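Local coordinates for pesticidial crystal protein CRY2AA (Bacillus thuringiensis serovar kurstaki, PDB 1I5P), which binds to midgut epithelial cells of mosquito and hornworm larvae and promotes their colloid-osmotic lysis, at residues Trp293-Tyr297 against Phe511-Lys515. Sequence-based numbering, arbitrary orientation.
Sequences WPFLY and FISEK
Two aromatic side chains one helical turn apart, Trp293 and Tyr297, reach from a short helix to Glu514, just past the end of a β-strand, and two direct hydrogen bonds join the segments. Trp293 NE1 donates to Glu514 OE2 at 2.7 Å; the acceptor lies close to the indole plane, yet the N-H arrives from above the carboxylate, 47° out of its plane. The extended Glu514 chain, with CG anti to the backbone N (chi1 164°), carries the carboxylate to the indole edge. The second bond is nearly straight: the backbone N of Glu514 donates to Tyr297 OH over 3.0 Å, at an N-H...O angle of 172°. A water donates to Ile512 O and links it to the same hydroxyl, giving that oxygen one direct and one water-mediated tie.

Van der Waals contacts accompany these bonds. Glu514 CB rests obliquely against the phenol ring, 3.5 Å from Tyr297 CZ, while the carbonyl Ile512 O lies at the ring edge, 3.4 Å from Tyr297 CE1. Within the helix, Tyr297 CD2 sits over one face of the indole, near its rim. Beyond the contact, Trp293 also touches Met241, Leu242 and Arg245 on helix 238-259, and Asn583 ND2 hydrogen-bonds to Glu514 O. The arrangement is a largely buried interdomain junction of the three-domain Cry toxin fold, joining a helix of the middle, β-prism domain to an edge of the C-terminal jelly-roll sandwich.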
ATOM      1  N   TRP A 293       6.716  15.018   6.809  1.00 14.90           N
ATOM      2  CA  TRP A 293       5.983  13.898   6.232  1.00 16.94           C
ATOM      3  C   TRP A 293       4.496  13.857   6.573  1.00 16.18           C
ATOM      4  O   TRP A 293       3.665  13.688   5.680  1.00 16.91           O
ATOM      5  CB  TRP A 293       6.655  12.569   6.612  1.00 15.78           C
ATOM      6  CG  TRP A 293       6.031  11.364   5.958  1.00 13.18           C
ATOM      7  CD1 TRP A 293       5.643  10.208   6.575  1.00 14.69           C
ATOM      8  CD2 TRP A 293       5.675  11.219   4.576  1.00 11.94           C
ATOM      9  NE1 TRP A 293       5.055   9.358   5.665  1.00 11.44           N
ATOM     10  CE2 TRP A 293       5.062   9.952   4.433  1.00 12.85           C
ATOM     11  CE3 TRP A 293       5.808  12.037   3.447  1.00 13.46           C
ATOM     12  CZ2 TRP A 293       4.581   9.482   3.201  1.00 12.20           C
ATOM     13  CZ3 TRP A 293       5.329  11.568   2.217  1.00 12.56           C
ATOM     14  CH2 TRP A 293       4.723  10.303   2.111  1.00 13.26           C
ATOM     15  N   PRO A 294       4.138  14.015   7.861  1.00 17.64           N
ATOM     16  CA  PRO A 294       2.725  13.983   8.245  1.00 15.96           C
ATOM     17  C   PRO A 294       1.883  14.905   7.388  1.00 16.45           C
ATOM     18  O   PRO A 294       0.808  14.523   6.927  1.00 15.59           O
ATOM     19  CB  PRO A 294       2.763  14.397   9.714  1.00 17.92           C
ATOM     20  CG  PRO A 294       4.048  13.761  10.171  1.00 16.44           C
ATOM     21  CD  PRO A 294       4.987  14.182   9.053  1.00 17.73           C
ATOM     22  N   PHE A 295       2.376  16.119   7.163  1.00 14.86           N
ATOM     23  CA  PHE A 295       1.643  17.063   6.335  1.00 14.89           C
ATOM     24  C   PHE A 295       1.493  16.536   4.919  1.00 13.53           C
ATOM     25  O   PHE A 295       0.395  16.549   4.357  1.00 13.05           O
ATOM     26  CB  PHE A 295       2.346  18.422   6.252  1.00 13.67           C
ATOM     27  CG  PHE A 295       1.858  19.270   5.105  1.00 14.62           C
ATOM     28  CD1 PHE A 295       0.673  19.998   5.208  1.00 13.79           C
ATOM     29  CD2 PHE A 295       2.533  19.267   3.889  1.00 13.45           C
ATOM     30  CE1 PHE A 295       0.164  20.702   4.121  1.00 14.21           C
ATOM     31  CE2 PHE A 295       2.030  19.972   2.786  1.00 15.23           C
ATOM     32  CZ  PHE A 295       0.842  20.691   2.907  1.00 15.55           C
ATOM     33  N   LEU A 296       2.604  16.086   4.343  1.00 12.43           N
ATOM     34  CA  LEU A 296       2.605  15.587   2.972  1.00 12.51           C
ATOM     35  C   LEU A 296       1.627  14.446   2.705  1.00 13.25           C
ATOM     36  O   LEU A 296       0.838  14.512   1.767  1.00 15.70           O
ATOM     37  CB  LEU A 296       4.025  15.178   2.567  1.00  9.95           C
ATOM     38  CG  LEU A 296       5.009  16.348   2.458  1.00 11.79           C
ATOM     39  CD1 LEU A 296       6.437  15.838   2.232  1.00 10.00           C
ATOM     40  CD2 LEU A 296       4.568  17.264   1.319  1.00  8.47           C
ATOM     41  N   TYR A 297       1.655  13.402   3.524  1.00 14.57           N
ATOM     42  CA  TYR A 297       0.737  12.307   3.271  1.00 14.76           C
ATOM     43  C   TYR A 297      -0.708  12.648   3.647  1.00 16.07           C
ATOM     44  O   TYR A 297      -1.643  12.022   3.151  1.00 15.11           O
ATOM     45  CB  TYR A 297       1.219  11.016   3.956  1.00 12.92           C
ATOM     46  CG  TYR A 297       1.056  10.927   5.456  1.00 12.38           C
ATOM     47  CD1 TYR A 297      -0.208  10.841   6.040  1.00 10.65           C
ATOM     48  CD2 TYR A 297       2.169  10.838   6.288  1.00 10.43           C
ATOM     49  CE1 TYR A 297      -0.359  10.662   7.412  1.00 10.60           C
ATOM     50  CE2 TYR A 297       2.026  10.657   7.669  1.00 11.06           C
ATOM     51  CZ  TYR A 297       0.758  10.567   8.219  1.00 10.99           C
ATOM     52  OH  TYR A 297       0.609  10.347   9.572  1.00 13.71           O
ATOM     53  N   PHE A 511      -8.229  12.487  11.556  1.00 17.02           N
ATOM     54  CA  PHE A 511      -7.031  12.487  10.722  1.00 17.75           C
ATOM     55  C   PHE A 511      -6.595  11.116  10.229  1.00 17.24           C
ATOM     56  O   PHE A 511      -6.861  10.096  10.855  1.00 16.49           O
ATOM     57  CB  PHE A 511      -5.858  13.113  11.490  1.00 16.70           C
ATOM     58  CG  PHE A 511      -6.148  14.480  12.040  1.00 15.72           C
ATOM     59  CD1 PHE A 511      -6.930  14.632  13.181  1.00 15.00           C
ATOM     60  CD2 PHE A 511      -5.668  15.616  11.396  1.00 13.21           C
ATOM     61  CE1 PHE A 511      -7.229  15.898  13.678  1.00 17.86           C
ATOM     62  CE2 PHE A 511      -5.963  16.890  11.883  1.00 16.76           C
ATOM     63  CZ  PHE A 511      -6.749  17.030  13.028  1.00 12.10           C
ATOM     64  N   ILE A 512      -5.914  11.112   9.090  1.00 17.76           N
ATOM     65  CA  ILE A 512      -5.384   9.879   8.536  1.00 17.04           C
ATOM     66  C   ILE A 512      -4.028   9.740   9.212  1.00 15.70           C
ATOM     67  O   ILE A 512      -3.251  10.687   9.237  1.00 16.23           O
ATOM     68  CB  ILE A 512      -5.225   9.979   7.006  1.00 16.10           C
ATOM     69  CG1 ILE A 512      -6.606  10.155   6.368  1.00 16.13           C
ATOM     70  CG2 ILE A 512      -4.536   8.732   6.464  1.00 15.91           C
ATOM     71  CD1 ILE A 512      -6.586  10.311   4.863  1.00 16.70           C
ATOM     72  N   SER A 513      -3.766   8.569   9.785  1.00 15.08           N
ATOM     73  CA  SER A 513      -2.518   8.319  10.491  1.00 14.91           C
ATOM     74  C   SER A 513      -1.712   7.181   9.862  1.00 14.67           C
ATOM     75  O   SER A 513      -2.167   6.041   9.785  1.00 14.67           O
ATOM     76  CB  SER A 513      -2.819   8.000  11.960  1.00 15.51           C
ATOM     77  OG  SER A 513      -1.635   7.729  12.690  1.00 19.09           O
ATOM     78  N   GLU A 514      -0.508   7.515   9.421  1.00 13.73           N
ATOM     79  CA  GLU A 514       0.406   6.571   8.788  1.00 15.39           C
ATOM     80  C   GLU A 514       0.593   5.254   9.555  1.00 14.56           C
ATOM     81  O   GLU A 514       0.706   5.250  10.784  1.00 11.39           O
ATOM     82  CB  GLU A 514       1.761   7.269   8.593  1.00 17.20           C
ATOM     83  CG  GLU A 514       2.926   6.346   8.299  1.00 21.30           C
ATOM     84  CD  GLU A 514       4.176   7.097   7.873  1.00 20.85           C
ATOM     85  OE1 GLU A 514       4.707   7.889   8.683  1.00 20.14           O
ATOM     86  OE2 GLU A 514       4.631   6.892   6.728  1.00 17.84           O
ATOM     87  N   LYS A 515       0.604   4.143   8.815  1.00 12.44           N
ATOM     88  CA  LYS A 515       0.816   2.811   9.389  1.00 12.02           C
ATOM     89  C   LYS A 515       1.773   2.025   8.497  1.00 12.49           C
ATOM     90  O   LYS A 515       1.826   2.248   7.292  1.00 12.08           O
ATOM     91  CB  LYS A 515      -0.512   2.057   9.520  1.00 14.22           C
ATOM     92  CG  LYS A 515      -1.450   2.656  10.555  1.00 12.75           C
ATOM     93  CD  LYS A 515      -0.813   2.619  11.935  1.00 15.68           C
ATOM     94  CE  LYS A 515      -1.620   3.430  12.938  1.00 16.55           C
ATOM     95  NZ  LYS A 515      -1.658   4.872  12.561  1.00 16.53           N
TER
HETATM   96  O   HOH W   1      -1.596  11.757  11.459  1.00 27.59           O